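Local coordinates for protein arginine kinase (Anthopleura japonica, PDB 4RF9) that catalyses the reversible transfer of a phosphoryl group from ATP to L-arginine, giving phosphoarginine and ADP, as a two-repeat member of the ATP:guanido phosphotransferase family, at residues A[118-123]-A[354-359]; A[136-141]-A[264-269]; A[151-156]-A[211-216]; A[292-297]-A[360-365]. All coordinates share one frame; numbering follows the deposited sequence.

Contact 1. Residues A[118-123]-A[354-359]; sequences PDLDPA and GVKALM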
loop_
_atom_site.group_PDB
_atom_site.type_symbol
_atom_site.label_atom_id
_atom_site.label_comp_id
_atom_site.label_asym_id
_atom_site.label_seq_id
_atom_site.Cartn_x
_atom_site.Cartn_y
_atom_site.Cartn_z
ATOM N N PRO A 118 -11.487 -13.686 -10.215
ATOM C CA PRO A 118 -10.286 -14.271 -9.608
ATOM C C PRO A 118 -9.228 -13.187 -9.451
ATOM O O PRO A 118 -9.174 -12.294 -10.299
ATOM C CB PRO A 118 -9.832 -15.300 -10.651
ATOM C CG PRO A 118 -11.067 -15.624 -11.428
ATOM C CD PRO A 118 -11.835 -14.339 -11.488
ATOM N N ASP A 119 -8.425 -13.249 -8.391
ATOM C CA ASP A 119 -7.436 -12.210 -8.124
ATOM C C ASP A 119 -6.531 -12.003 -9.334
ATOM O O ASP A 119 -5.883 -12.934 -9.811
ATOM C CB ASP A 119 -6.601 -12.540 -6.884
ATOM C CG ASP A 119 -5.927 -11.316 -6.293
ATOM O OD1 ASP A 119 -5.926 -10.255 -6.956
ATOM O OD2 ASP A 119 -5.394 -11.412 -5.169
ATOM N N LEU A 120 -6.505 -10.769 -9.820
ATOM C CA LEU A 120 -5.893 -10.440 -11.098
ATOM C C LEU A 120 -4.373 -10.373 -11.024
ATOM O O LEU A 120 -3.674 -10.865 -11.913
ATOM C CB LEU A 120 -6.447 -9.103 -11.592
ATOM C CG LEU A 120 -6.844 -8.994 -13.060
ATOM C CD1 LEU A 120 -7.469 -10.291 -13.551
ATOM C CD2 LEU A 120 -7.813 -7.835 -13.233
ATOM N N ASP A 121 -3.869 -9.761 -9.957
ATOM C CA ASP A 121 -2.437 -9.511 -9.818
ATOM C C ASP A 121 -1.956 -9.706 -8.376
ATOM O O ASP A 121 -1.620 -8.736 -7.696
ATOM C CB ASP A 121 -2.124 -8.089 -10.300
ATOM C CG ASP A 121 -0.640 -7.803 -10.365
ATOM O OD1 ASP A 121 0.151 -8.769 -10.421
ATOM O OD2 ASP A 121 -0.262 -6.611 -10.368
ATOM N N PRO A 122 -1.923 -10.967 -7.903
ATOM C CA PRO A 122 -1.467 -11.239 -6.533
ATOM C C PRO A 122 -0.014 -10.821 -6.301
ATOM O O PRO A 122 0.325 -10.367 -5.208
ATOM C CB PRO A 122 -1.603 -12.762 -6.416
ATOM C CG PRO A 122 -2.632 -13.130 -7.433
ATOM C CD PRO A 122 -2.388 -12.190 -8.577
ATOM N N ALA A 123 0.826 -10.964 -7.321
ATOM C CA ALA A 123 2.242 -10.634 -7.188
ATOM C C ALA A 123 2.479 -9.131 -7.237
ATOM O O ALA A 123 3.599 -8.666 -7.029
ATOM C CB ALA A 123 3.055 -11.339 -8.265
ATOM N N GLY A 354 -12.129 -4.882 -17.887
ATOM C CA GLY A 354 -11.413 -3.777 -18.493
ATOM C C GLY A 354 -9.962 -3.719 -18.062
ATOM O O GLY A 354 -9.065 -3.578 -18.893
ATOM N N VAL A 355 -9.735 -3.827 -16.756
ATOM C CA VAL A 355 -8.387 -3.813 -16.201
ATOM C C VAL A 355 -7.599 -5.025 -16.690
ATOM O O VAL A 355 -6.423 -4.916 -17.040
ATOM C CB VAL A 355 -8.414 -3.788 -14.653
ATOM C CG1 VAL A 355 -7.033 -4.064 -14.082
ATOM C CG2 VAL A 355 -8.945 -2.452 -14.150
ATOM N N LYS A 356 -8.268 -6.174 -16.726
ATOM C CA LYS A 356 -7.663 -7.414 -17.199
ATOM C C LYS A 356 -7.163 -7.264 -18.631
ATOM O O LYS A 356 -6.053 -7.681 -18.960
ATOM C CB LYS A 356 -8.671 -8.564 -17.112
ATOM C CG LYS A 356 -8.139 -9.896 -17.616
ATOM C CD LYS A 356 -9.252 -10.920 -17.771
ATOM C CE LYS A 356 -8.734 -12.195 -18.412
ATOM N NZ LYS A 356 -9.850 -13.070 -18.861
ATOM N N ALA A 357 -7.992 -6.656 -19.474
ATOM C CA ALA A 357 -7.649 -6.436 -20.875
ATOM C C ALA A 357 -6.474 -5.470 -21.011
ATOM O O ALA A 357 -5.564 -5.698 -21.807
ATOM C CB ALA A 357 -8.859 -5.916 -21.640
ATOM N N LEU A 358 -6.503 -4.396 -20.225
ATOM C CA LEU A 358 -5.420 -3.421 -20.209
ATOM C C LEU A 358 -4.119 -4.051 -19.721
ATOM O O LEU A 358 -3.047 -3.786 -20.265
ATOM C CB LEU A 358 -5.783 -2.218 -19.333
ATOM C CG LEU A 358 -6.890 -1.288 -19.835
ATOM C CD1 LEU A 358 -7.131 -0.146 -18.855
ATOM C CD2 LEU A 358 -6.564 -0.749 -21.224
ATOM N N MET A 359 -4.224 -4.889 -18.694
ATOM C CA MET A 359 -3.058 -5.548 -18.117
ATOM C C MET A 359 -2.426 -6.526 -19.103
ATOM O O MET A 359 -1.208 -6.703 -19.122
ATOM C CB MET A 359 -3.437 -6.270 -16.823
ATOM C CG MET A 359 -2.247 -6.650 -15.959
ATOM S SD MET A 359 -2.728 -7.334 -14.361
ATOM C CE MET A 359 -3.401 -8.920 -14.850
#
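The loop that leads into strand 127-136 is pinned to the long helix 344-369 mainly by Leu120, whose side chain meets three residues on one side of that helix. CD2 of Leu120 lies 3.9 Å from CG1 of Val355 and also meets Lys356, 3.9 Å from its N and 4.0 Å from its CB, while CD1 of Leu120 rests 4.1 Å from both CB and CG of Lys356. The Leu120 and Lys356 side chains cross at about a right angle. Lys356 lends only the root of its side chain, since the extended remainder leads away from the loop. Met359 passes Leu120 in the opposite sense. Its chain runs straight through chi2 and then bends at chi3 (70°), which brings CE within 3.9 Å of Leu120 CG and 3.5 Å of Leu120 O. The sulfur of the same methionine, SD, stands 4.2 Å from CB of Asp121. No hydrogen bond joins the two segments, and the grip is apolar. The carboxylate of Asp121 serves the loop instead: OD1 accepts from Arg125 N, and OD2 from the amides of Tyr126 and Ile127. Leu120 and Val355 both touch Ile127 of strand 127-136, so loop and helix pack together on that strand, as in the helix-on-sheet packing of the catalytic domain.

Contact 2. Residues A[136-141]-A[264-269]; sequences RSLKGY and LGFQHT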
loop_
_atom_site.group_PDB
_atom_site.type_symbol
_atom_site.label_atom_id
_atom_site.label_comp_id
_atom_site.label_asym_id
_atom_site.label_seq_id
_atom_site.Cartn_x
_atom_site.Cartn_y
_atom_site.Cartn_z
ATOM N N ARG A 136 -25.162 6.376 -0.385
ATOM C CA ARG A 136 -26.468 5.857 0.013
ATOM C C ARG A 136 -27.222 6.840 0.909
ATOM O O ARG A 136 -26.613 7.655 1.603
ATOM C CB ARG A 136 -26.317 4.512 0.726
ATOM C CG ARG A 136 -25.916 3.357 -0.182
ATOM C CD ARG A 136 -26.995 3.057 -1.211
ATOM N NE ARG A 136 -26.676 1.867 -1.989
ATOM C CZ ARG A 136 -26.003 1.881 -3.136
ATOM N NH1 ARG A 136 -25.582 3.029 -3.647
ATOM N NH2 ARG A 136 -25.755 0.745 -3.775
ATOM N N SER A 137 -28.549 6.756 0.885
ATOM C CA SER A 137 -29.401 7.607 1.713
ATOM C C SER A 137 -30.529 6.795 2.350
ATOM O O SER A 137 -31.147 5.959 1.698
ATOM C CB SER A 137 -29.971 8.763 0.883
ATOM O OG SER A 137 -28.941 9.617 0.418
ATOM N N LEU A 138 -30.790 7.056 3.629
ATOM C CA LEU A 138 -31.767 6.299 4.410
ATOM C C LEU A 138 -33.220 6.644 4.091
ATOM O O LEU A 138 -33.547 7.797 3.810
ATOM C CB LEU A 138 -31.525 6.524 5.905
ATOM C CG LEU A 138 -30.748 5.466 6.690
ATOM C CD1 LEU A 138 -29.496 5.027 5.942
ATOM C CD2 LEU A 138 -30.392 6.006 8.068
ATOM N N LYS A 139 -34.090 5.638 4.154
ATOM C CA LYS A 139 -35.525 5.850 3.992
ATOM C C LYS A 139 -36.071 6.729 5.114
ATOM O O LYS A 139 -35.615 6.647 6.254
ATOM C CB LYS A 139 -36.271 4.512 4.004
ATOM C CG LYS A 139 -36.032 3.621 2.796
ATOM C CD LYS A 139 -36.638 2.245 3.030
ATOM C CE LYS A 139 -36.405 1.309 1.860
ATOM N NZ LYS A 139 -36.744 -0.094 2.227
ATOM N N GLY A 140 -37.044 7.572 4.783
ATOM C CA GLY A 140 -37.782 8.316 5.789
ATOM C C GLY A 140 -37.263 9.703 6.108
ATOM O O GLY A 140 -37.868 10.428 6.899
ATOM N N TYR A 141 -36.144 10.081 5.502
ATOM C CA TYR A 141 -35.574 11.402 5.746
ATOM C C TYR A 141 -35.394 12.191 4.457
ATOM O O TYR A 141 -35.521 11.652 3.358
ATOM C CB TYR A 141 -34.226 11.287 6.461
ATOM C CG TYR A 141 -34.258 10.397 7.679
ATOM C CD1 TYR A 141 -34.674 10.887 8.910
ATOM C CD2 TYR A 141 -33.868 9.068 7.600
ATOM C CE1 TYR A 141 -34.705 10.078 10.026
ATOM C CE2 TYR A 141 -33.894 8.250 8.711
ATOM C CZ TYR A 141 -34.313 8.759 9.921
ATOM O OH TYR A 141 -34.342 7.951 11.032
ATOM N N LEU A 264 -32.175 -0.806 7.964
ATOM C CA LEU A 264 -32.571 0.598 7.872
ATOM C C LEU A 264 -33.357 0.930 6.601
ATOM O O LEU A 264 -34.376 1.616 6.657
ATOM C CB LEU A 264 -31.338 1.499 7.987
ATOM C CG LEU A 264 -30.926 2.009 9.373
ATOM C CD1 LEU A 264 -30.881 0.914 10.434
ATOM C CD2 LEU A 264 -29.580 2.704 9.281
ATOM N N GLY A 265 -32.877 0.446 5.460
ATOM C CA GLY A 265 -33.519 0.725 4.188
ATOM C C GLY A 265 -32.978 1.970 3.506
ATOM O O GLY A 265 -32.695 2.973 4.163
ATOM N N PHE A 266 -32.843 1.902 2.183
ATOM C CA PHE A 266 -32.305 3.006 1.389
ATOM C C PHE A 266 -33.371 3.687 0.531
ATOM O O PHE A 266 -34.361 3.067 0.141
ATOM C CB PHE A 266 -31.185 2.506 0.471
ATOM C CG PHE A 266 -29.989 1.966 1.200
ATOM C CD1 PHE A 266 -29.523 2.577 2.351
ATOM C CD2 PHE A 266 -29.329 0.844 0.727
ATOM C CE1 PHE A 266 -28.419 2.079 3.020
ATOM C CE2 PHE A 266 -28.226 0.338 1.389
ATOM C CZ PHE A 266 -27.771 0.956 2.537
ATOM N N GLN A 267 -33.153 4.963 0.231
ATOM C CA GLN A 267 -34.002 5.678 -0.716
ATOM C C GLN A 267 -33.657 5.213 -2.126
ATOM O O GLN A 267 -32.502 5.286 -2.549
ATOM C CB GLN A 267 -33.822 7.191 -0.583
ATOM C CG GLN A 267 -34.274 7.744 0.756
ATOM C CD GLN A 267 -34.125 9.249 0.850
ATOM O OE1 GLN A 267 -34.394 9.972 -0.109
ATOM N NE2 GLN A 267 -33.692 9.730 2.009
ATOM N N HIS A 268 -34.665 4.734 -2.846
ATOM C CA HIS A 268 -34.435 4.030 -4.099
ATOM C C HIS A 268 -35.679 4.006 -4.982
ATOM O O HIS A 268 -36.777 3.706 -4.514
ATOM C CB HIS A 268 -33.981 2.601 -3.791
ATOM C CG HIS A 268 -33.743 1.762 -5.007
ATOM N ND1 HIS A 268 -34.758 1.100 -5.667
ATOM C CD2 HIS A 268 -32.603 1.460 -5.673
ATOM C CE1 HIS A 268 -34.255 0.437 -6.693
ATOM N NE2 HIS A 268 -32.949 0.638 -6.719
ATOM N N THR A 269 -35.500 4.325 -6.261
ATOM C CA THR A 269 -36.588 4.245 -7.230
ATOM C C THR A 269 -36.161 3.429 -8.445
ATOM O O THR A 269 -34.985 3.100 -8.604
ATOM C CB THR A 269 -37.047 5.640 -7.706
ATOM O OG1 THR A 269 -36.028 6.236 -8.518
ATOM C CG2 THR A 269 -37.343 6.546 -6.519
HETATM O O HOH W 1 -29.939 6.164 -1.469
HETATM O O HOH W 2 -33.835 4.437 7.488
HETATM O O HOH W 3 -35.728 12.319 0.628
#
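Leu138 and Phe266 form a single backbone bridge, their CA atoms 4.5 Å apart, flanked by two backbone hydrogen bonds: Gln267 N donates to Ser137 O at 2.7 Å and Lys139 N to Gly265 O at 3.0 Å. Both are nearly straight at the hydrogen but differ in approach, the first donor tilted from its carbonyl plane and the second well above it. Gln267 adds a side-chain bond, with NE2 2.6 Å from Leu138 O and that oxygen close to the amide plane. Its chain, extended beyond CG (chi2 -178°), carries the amide to the type II turn formed by Leu138 to Tyr141, and a water links Gln267 OE1 to Tyr141 O. Arg136 crosses the Phe266 ring at about a right angle, its CD lying over one face, 4.0 Å from the Phe266 ring centroid, as a CH-pi contact. The guanidinium stands 79° from the ring plane and turns to other partners, Thr284 O and the ring of Tyr274. Methyl meets methyl where Leu138 CD2 lies 3.6 Å from Leu264 CD2. Lys139 lays its extended chain over the backbone of Gly265 and Phe266, its CG 3.2 Å from Phe266 O. Gly265, with positive phi, is the first residue to leave the helical conformation after helix 246-264. An isolated beta bridge, reinforced by a side-chain amide hydrogen-bonded to the carbonyl of the turn's first residue, thus ties the exit of central strand 127-136 to this helix-to-strand connection in the catalytic domain.

Contact 3. Residues A[151-156]-A[211-216]; sequences HRLEIE and WPEGRG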
loop_
_atom_site.group_PDB
_atom_site.type_symbol
_atom_site.label_atom_id
_atom_site.label_comp_id
_atom_site.label_asym_id
_atom_site.label_seq_id
_atom_site.Cartn_x
_atom_site.Cartn_y
_atom_site.Cartn_z
ATOM N N HIS A 151 -33.331 15.058 12.432
ATOM C CA HIS A 151 -33.220 13.899 11.551
ATOM C C HIS A 151 -31.771 13.514 11.254
ATOM O O HIS A 151 -31.459 12.332 11.127
ATOM C CB HIS A 151 -33.997 14.115 10.248
ATOM C CG HIS A 151 -35.467 13.865 10.374
ATOM N ND1 HIS A 151 -36.355 14.108 9.346
ATOM C CD2 HIS A 151 -36.204 13.387 11.405
ATOM C CE1 HIS A 151 -37.577 13.795 9.741
ATOM N NE2 HIS A 151 -37.513 13.355 10.985
ATOM N N ARG A 152 -30.893 14.506 11.144
ATOM C CA ARG A 152 -29.477 14.233 10.923
ATOM C C ARG A 152 -28.896 13.478 12.114
ATOM O O ARG A 152 -28.091 12.558 11.951
ATOM C CB ARG A 152 -28.696 15.529 10.688
ATOM C CG ARG A 152 -27.243 15.292 10.312
ATOM C CD ARG A 152 -26.462 16.589 10.190
ATOM N NE ARG A 152 -26.836 17.372 9.014
ATOM C CZ ARG A 152 -27.624 18.443 9.050
ATOM N NH1 ARG A 152 -28.121 18.860 10.206
ATOM N NH2 ARG A 152 -27.910 19.096 7.933
ATOM N N LEU A 153 -29.318 13.876 13.311
ATOM C CA LEU A 153 -28.916 13.209 14.545
ATOM C C LEU A 153 -29.474 11.792 14.617
ATOM O O LEU A 153 -28.768 10.857 14.995
ATOM C CB LEU A 153 -29.382 14.015 15.762
ATOM C CG LEU A 153 -28.608 15.304 16.052
ATOM C CD1 LEU A 153 -29.373 16.199 17.015
ATOM C CD2 LEU A 153 -27.215 14.997 16.596
ATOM N N GLU A 154 -30.743 11.643 14.255
ATOM C CA GLU A 154 -31.397 10.340 14.271
ATOM C C GLU A 154 -30.744 9.390 13.268
ATOM O O GLU A 154 -30.620 8.193 13.527
ATOM C CB GLU A 154 -32.890 10.486 13.975
ATOM C CG GLU A 154 -33.660 9.179 14.023
ATOM C CD GLU A 154 -35.149 9.375 13.828
ATOM O OE1 GLU A 154 -35.779 10.034 14.680
ATOM O OE2 GLU A 154 -35.687 8.871 12.820
ATOM N N ILE A 155 -30.327 9.932 12.129
ATOM C CA ILE A 155 -29.616 9.156 11.120
ATOM C C ILE A 155 -28.282 8.650 11.659
ATOM O O ILE A 155 -27.928 7.486 11.468
ATOM C CB ILE A 155 -29.384 9.983 9.836
ATOM C CG1 ILE A 155 -30.692 10.131 9.061
ATOM C CG2 ILE A 155 -28.319 9.333 8.959
ATOM C CD1 ILE A 155 -30.609 11.095 7.897
ATOM N N GLU A 156 -27.550 9.530 12.335
ATOM C CA GLU A 156 -26.289 9.163 12.968
ATOM C C GLU A 156 -26.504 8.024 13.956
ATOM O O GLU A 156 -25.796 7.020 13.928
ATOM C CB GLU A 156 -25.685 10.369 13.694
ATOM C CG GLU A 156 -24.360 10.088 14.388
ATOM C CD GLU A 156 -23.925 11.234 15.283
ATOM O OE1 GLU A 156 -22.734 11.286 15.655
ATOM O OE2 GLU A 156 -24.778 12.080 15.616
ATOM N N TRP A 211 -23.049 22.316 11.206
ATOM C CA TRP A 211 -21.718 21.717 11.260
ATOM C C TRP A 211 -21.112 21.886 12.652
ATOM O O TRP A 211 -21.176 22.974 13.223
ATOM C CB TRP A 211 -20.795 22.337 10.204
ATOM C CG TRP A 211 -19.437 21.704 10.173
ATOM C CD1 TRP A 211 -18.333 22.094 10.875
ATOM C CD2 TRP A 211 -19.047 20.552 9.418
ATOM N NE1 TRP A 211 -17.276 21.260 10.597
ATOM C CE2 TRP A 211 -17.689 20.305 9.705
ATOM C CE3 TRP A 211 -19.712 19.708 8.523
ATOM C CZ2 TRP A 211 -16.987 19.248 9.133
ATOM C CZ3 TRP A 211 -19.012 18.662 7.954
ATOM C CH2 TRP A 211 -17.664 18.442 8.260
ATOM N N PRO A 212 -20.520 20.811 13.203
ATOM C CA PRO A 212 -20.388 19.492 12.583
ATOM C C PRO A 212 -21.302 18.431 13.202
ATOM O O PRO A 212 -20.980 17.245 13.110
ATOM C CB PRO A 212 -18.929 19.138 12.881
ATOM C CG PRO A 212 -18.616 19.887 14.195
ATOM C CD PRO A 212 -19.749 20.865 14.454
ATOM N N GLU A 213 -22.408 18.846 13.816
ATOM C CA GLU A 213 -23.344 17.913 14.448
ATOM C C GLU A 213 -23.812 16.799 13.514
ATOM O O GLU A 213 -24.203 17.050 12.374
ATOM C CB GLU A 213 -24.574 18.650 14.989
ATOM C CG GLU A 213 -24.411 19.255 16.373
ATOM C CD GLU A 213 -25.719 19.804 16.904
ATOM O OE1 GLU A 213 -26.783 19.293 16.493
ATOM O OE2 GLU A 213 -25.689 20.748 17.723
ATOM N N GLY A 214 -23.769 15.568 14.011
ATOM C CA GLY A 214 -24.262 14.429 13.265
ATOM C C GLY A 214 -23.266 13.845 12.282
ATOM O O GLY A 214 -23.522 12.798 11.690
ATOM N N ARG A 215 -22.133 14.516 12.099
ATOM C CA ARG A 215 -21.090 14.009 11.209
ATOM C C ARG A 215 -20.133 13.095 11.964
ATOM O O ARG A 215 -19.846 13.316 13.139
ATOM C CB ARG A 215 -20.314 15.153 10.546
ATOM C CG ARG A 215 -21.018 15.807 9.359
ATOM C CD ARG A 215 -22.152 16.718 9.805
ATOM N NE ARG A 215 -22.647 17.559 8.721
ATOM C CZ ARG A 215 -23.474 18.587 8.896
ATOM N NH1 ARG A 215 -23.874 19.303 7.856
ATOM N NH2 ARG A 215 -23.896 18.901 10.114
ATOM N N GLY A 216 -19.636 12.067 11.284
ATOM C CA GLY A 216 -18.760 11.104 11.922
ATOM C C GLY A 216 -18.014 10.214 10.949
ATOM O O GLY A 216 -18.303 10.200 9.753
#
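Stacking dominates where Arg152, on helix 149-163, meets Arg215 in the loop before strand 216-220: their guanidinium planes are 2° apart, with the centres of the two groups separated by 4.2 Å. The overlap is offset, with NE of Arg152 3.5 Å from NH2 of Arg215. Arg152 runs straight to CD and bends at chi3 (-71°), which lays its end over one face of Arg215; Trp211 CE3 lies over the opposite face. Hydrogen bonding across the two segments is absent, but within the loop Arg215 NH2 donates to Glu213 O at 2.9 Å, and the same nitrogen also serves Lys209 O. Close packing supplies the rest. Arg152 CD sits 3.2 Å from Glu213 O, and Glu156 OE2 comes within 3.4 Å of Gly214 CA, in the type II turn from Pro212 to Arg215. At the margin, Leu153 CD1 lies 4.1 Å from Glu213 OE1, an oxygen that forms a salt bridge to Lys149. Glu156 OE1 has its own partner in Tyr174 OH. Two like-charged groups face each other here; the carbonyls of Glu213 and Lys209 help fix the rotation of Arg215 between Arg152 and the Trp211 ring, and probably offset part of the repulsion, so that stacking can join helix to loop.

Contact 4. Residues A[292-297]-A[360-365]; sequences VKIPHA and ELEKEA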
loop_
_atom_site.group_PDB
_atom_site.type_symbol
_atom_site.label_atom_id
_atom_site.label_comp_id
_atom_site.label_asym_id
_atom_site.label_seq_id
_atom_site.Cartn_x
_atom_site.Cartn_y
_atom_site.Cartn_z
ATOM N N VAL A 292 -3.052 1.353 -11.606
ATOM C CA VAL A 292 -2.250 0.344 -12.293
ATOM C C VAL A 292 -1.160 0.974 -13.166
ATOM O O VAL A 292 -1.417 1.899 -13.937
ATOM C CB VAL A 292 -3.139 -0.618 -13.131
ATOM C CG1 VAL A 292 -4.013 0.154 -14.114
ATOM C CG2 VAL A 292 -2.290 -1.661 -13.852
ATOM N N LYS A 293 0.065 0.475 -13.020
ATOM C CA LYS A 293 1.185 0.936 -13.830
ATOM C C LYS A 293 1.110 0.291 -15.206
ATOM O O LYS A 293 1.392 -0.898 -15.358
ATOM C CB LYS A 293 2.512 0.596 -13.149
ATOM C CG LYS A 293 3.749 0.982 -13.946
ATOM C CD LYS A 293 4.991 0.965 -13.066
ATOM C CE LYS A 293 6.263 1.147 -13.882
ATOM N NZ LYS A 293 6.536 -0.018 -14.774
ATOM N N ILE A 294 0.735 1.077 -16.211
ATOM C CA ILE A 294 0.408 0.517 -17.521
ATOM C C ILE A 294 1.011 1.299 -18.720
ATOM O O ILE A 294 0.335 1.539 -19.723
ATOM C CB ILE A 294 -1.148 0.343 -17.621
ATOM C CG1 ILE A 294 -1.537 -0.777 -18.588
ATOM C CG2 ILE A 294 -1.878 1.688 -17.827
ATOM C CD1 ILE A 294 -1.826 -2.093 -17.886
ATOM N N PRO A 295 2.312 1.642 -18.644
ATOM C CA PRO A 295 2.914 2.588 -19.596
ATOM C C PRO A 295 2.870 2.125 -21.054
ATOM O O PRO A 295 2.591 2.928 -21.946
ATOM C CB PRO A 295 4.375 2.685 -19.124
ATOM C CG PRO A 295 4.412 2.029 -17.767
ATOM C CD PRO A 295 3.340 0.998 -17.811
ATOM N N HIS A 296 3.141 0.847 -21.291
ATOM C CA HIS A 296 3.219 0.324 -22.652
ATOM C C HIS A 296 1.852 0.226 -23.326
ATOM O O HIS A 296 1.737 0.373 -24.543
ATOM C CB HIS A 296 3.914 -1.039 -22.665
ATOM C CG HIS A 296 5.373 -0.976 -22.336
ATOM N ND1 HIS A 296 5.868 -1.266 -21.082
ATOM C CD2 HIS A 296 6.445 -0.654 -23.098
ATOM C CE1 HIS A 296 7.182 -1.126 -21.087
ATOM N NE2 HIS A 296 7.557 -0.755 -22.298
ATOM N N ALA A 297 0.817 -0.018 -22.529
ATOM C CA ALA A 297 -0.525 -0.198 -23.068
ATOM C C ALA A 297 -1.127 1.119 -23.542
ATOM O O ALA A 297 -1.986 1.132 -24.420
ATOM C CB ALA A 297 -1.426 -0.857 -22.045
ATOM N N GLU A 360 -3.262 -7.158 -19.921
ATOM C CA GLU A 360 -2.786 -8.100 -20.930
ATOM C C GLU A 360 -2.002 -7.403 -22.040
ATOM O O GLU A 360 -1.108 -7.998 -22.644
ATOM C CB GLU A 360 -3.952 -8.900 -21.518
ATOM C CG GLU A 360 -4.465 -10.004 -20.606
ATOM C CD GLU A 360 -3.435 -11.092 -20.375
ATOM O OE1 GLU A 360 -2.610 -11.334 -21.281
ATOM O OE2 GLU A 360 -3.445 -11.704 -19.286
ATOM N N LEU A 361 -2.342 -6.146 -22.308
ATOM C CA LEU A 361 -1.594 -5.346 -23.273
ATOM C C LEU A 361 -0.193 -5.079 -22.739
ATOM O O LEU A 361 0.799 -5.265 -23.444
ATOM C CB LEU A 361 -2.306 -4.018 -23.546
ATOM C CG LEU A 361 -3.643 -4.055 -24.291
ATOM C CD1 LEU A 361 -4.178 -2.644 -24.492
ATOM C CD2 LEU A 361 -3.498 -4.772 -25.624
ATOM N N GLU A 362 -0.128 -4.648 -21.482
ATOM C CA GLU A 362 1.139 -4.349 -20.824
ATOM C C GLU A 362 2.004 -5.595 -20.721
ATOM O O GLU A 362 3.225 -5.531 -20.857
ATOM C CB GLU A 362 0.889 -3.777 -19.427
ATOM C CG GLU A 362 2.150 -3.394 -18.666
ATOM C CD GLU A 362 2.820 -2.157 -19.231
ATOM O OE1 GLU A 362 2.139 -1.376 -19.928
ATOM O OE2 GLU A 362 4.027 -1.964 -18.976
ATOM N N LYS A 363 1.359 -6.732 -20.476
ATOM C CA LYS A 363 2.063 -8.000 -20.352
ATOM C C LYS A 363 2.683 -8.442 -21.676
ATOM O O LYS A 363 3.823 -8.902 -21.705
ATOM C CB LYS A 363 1.134 -9.086 -19.803
ATOM C CG LYS A 363 0.976 -9.051 -18.292
ATOM C CD LYS A 363 -0.221 -9.871 -17.831
ATOM C CE LYS A 363 -0.080 -11.340 -18.197
ATOM N NZ LYS A 363 -1.265 -12.125 -17.748
ATOM N N GLU A 364 1.931 -8.301 -22.764
ATOM C CA GLU A 364 2.424 -8.666 -24.089
ATOM C C GLU A 364 3.661 -7.863 -24.478
ATOM O O GLU A 364 4.618 -8.405 -25.032
ATOM C CB GLU A 364 1.338 -8.473 -25.148
ATOM C CG GLU A 364 0.263 -9.544 -25.159
ATOM C CD GLU A 364 -0.757 -9.325 -26.262
ATOM O OE1 GLU A 364 -0.691 -8.275 -26.933
ATOM O OE2 GLU A 364 -1.621 -10.205 -26.456
ATOM N N ALA A 365 3.628 -6.566 -24.186
ATOM C CA ALA A 365 4.727 -5.664 -24.515
ATOM C C ALA A 365 6.000 -6.030 -23.761
ATOM O O ALA A 365 7.083 -6.081 -24.342
ATOM C CB ALA A 365 4.331 -4.229 -24.215
#
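Glu362 reaches off its helix to lay a carboxylate against His296 and the backbone turn around it. CG stands anti to the backbone N, and a bend at chi2 (71°) swings the acid toward residues 294-297. The side chains of His296 and Glu362 cross at about a right angle, with ring and carboxylate planes 43° apart. His296 ND1 donates to Glu362 OE2 at 2.9 Å, almost straight at 170°; the oxygen lies in the plane of the imidazole, yet the histidine meets it from above the carboxylate plane. The other oxygen takes two backbone amides: Ala297 N donates to Glu362 OE1 at 3.2 Å, while the bond from His296 N to Glu362 OE1, 2.8 Å long, is weak because it is bent. Together these bonds hold both carboxylate oxygens against residues 296-297. Ile294 slides past Glu362 in the opposite direction, its CD1 3.5 Å from Glu362 CB. Alanine methyls close the interface: Ala297 CB rests 3.6 Å from Leu361 CB, and Ala365 CB lies 3.6 Å from His296 CB. Beyond the glutamate, His296 NE2 is hydrogen-bonded to NZ of Lys369, the last residue of the same long helix. The contact thus lies where strand 286-293 gives way to helix 295-299, with helix 344-369 packed alongside and strand 331-336 touching Val292, Lys293 and Ile294.

All four contacts belong to the first of the two repeats and form two clusters. Contacts 1 and 4, with centres 11 Å apart, share helix 344-369, and Ile294 CD1 of contact 4 packs 3.2 Å from Leu358 O of contact 1. Contacts 2 and 3, 16 Å between centres, meet where Tyr141 packs against helix 149-163. The clusters are separated by 34 to 46 Å between centres. Along the chain, contact 3 is nested within contact 2, which lies inside the loop closed by contact 1; contacts 1 and 4 interleave. Strand 127-136 of the eight-stranded antiparallel sheet spans the gap, following 118-123 and ending at 136-141, so the contacts secure connections at both its ends.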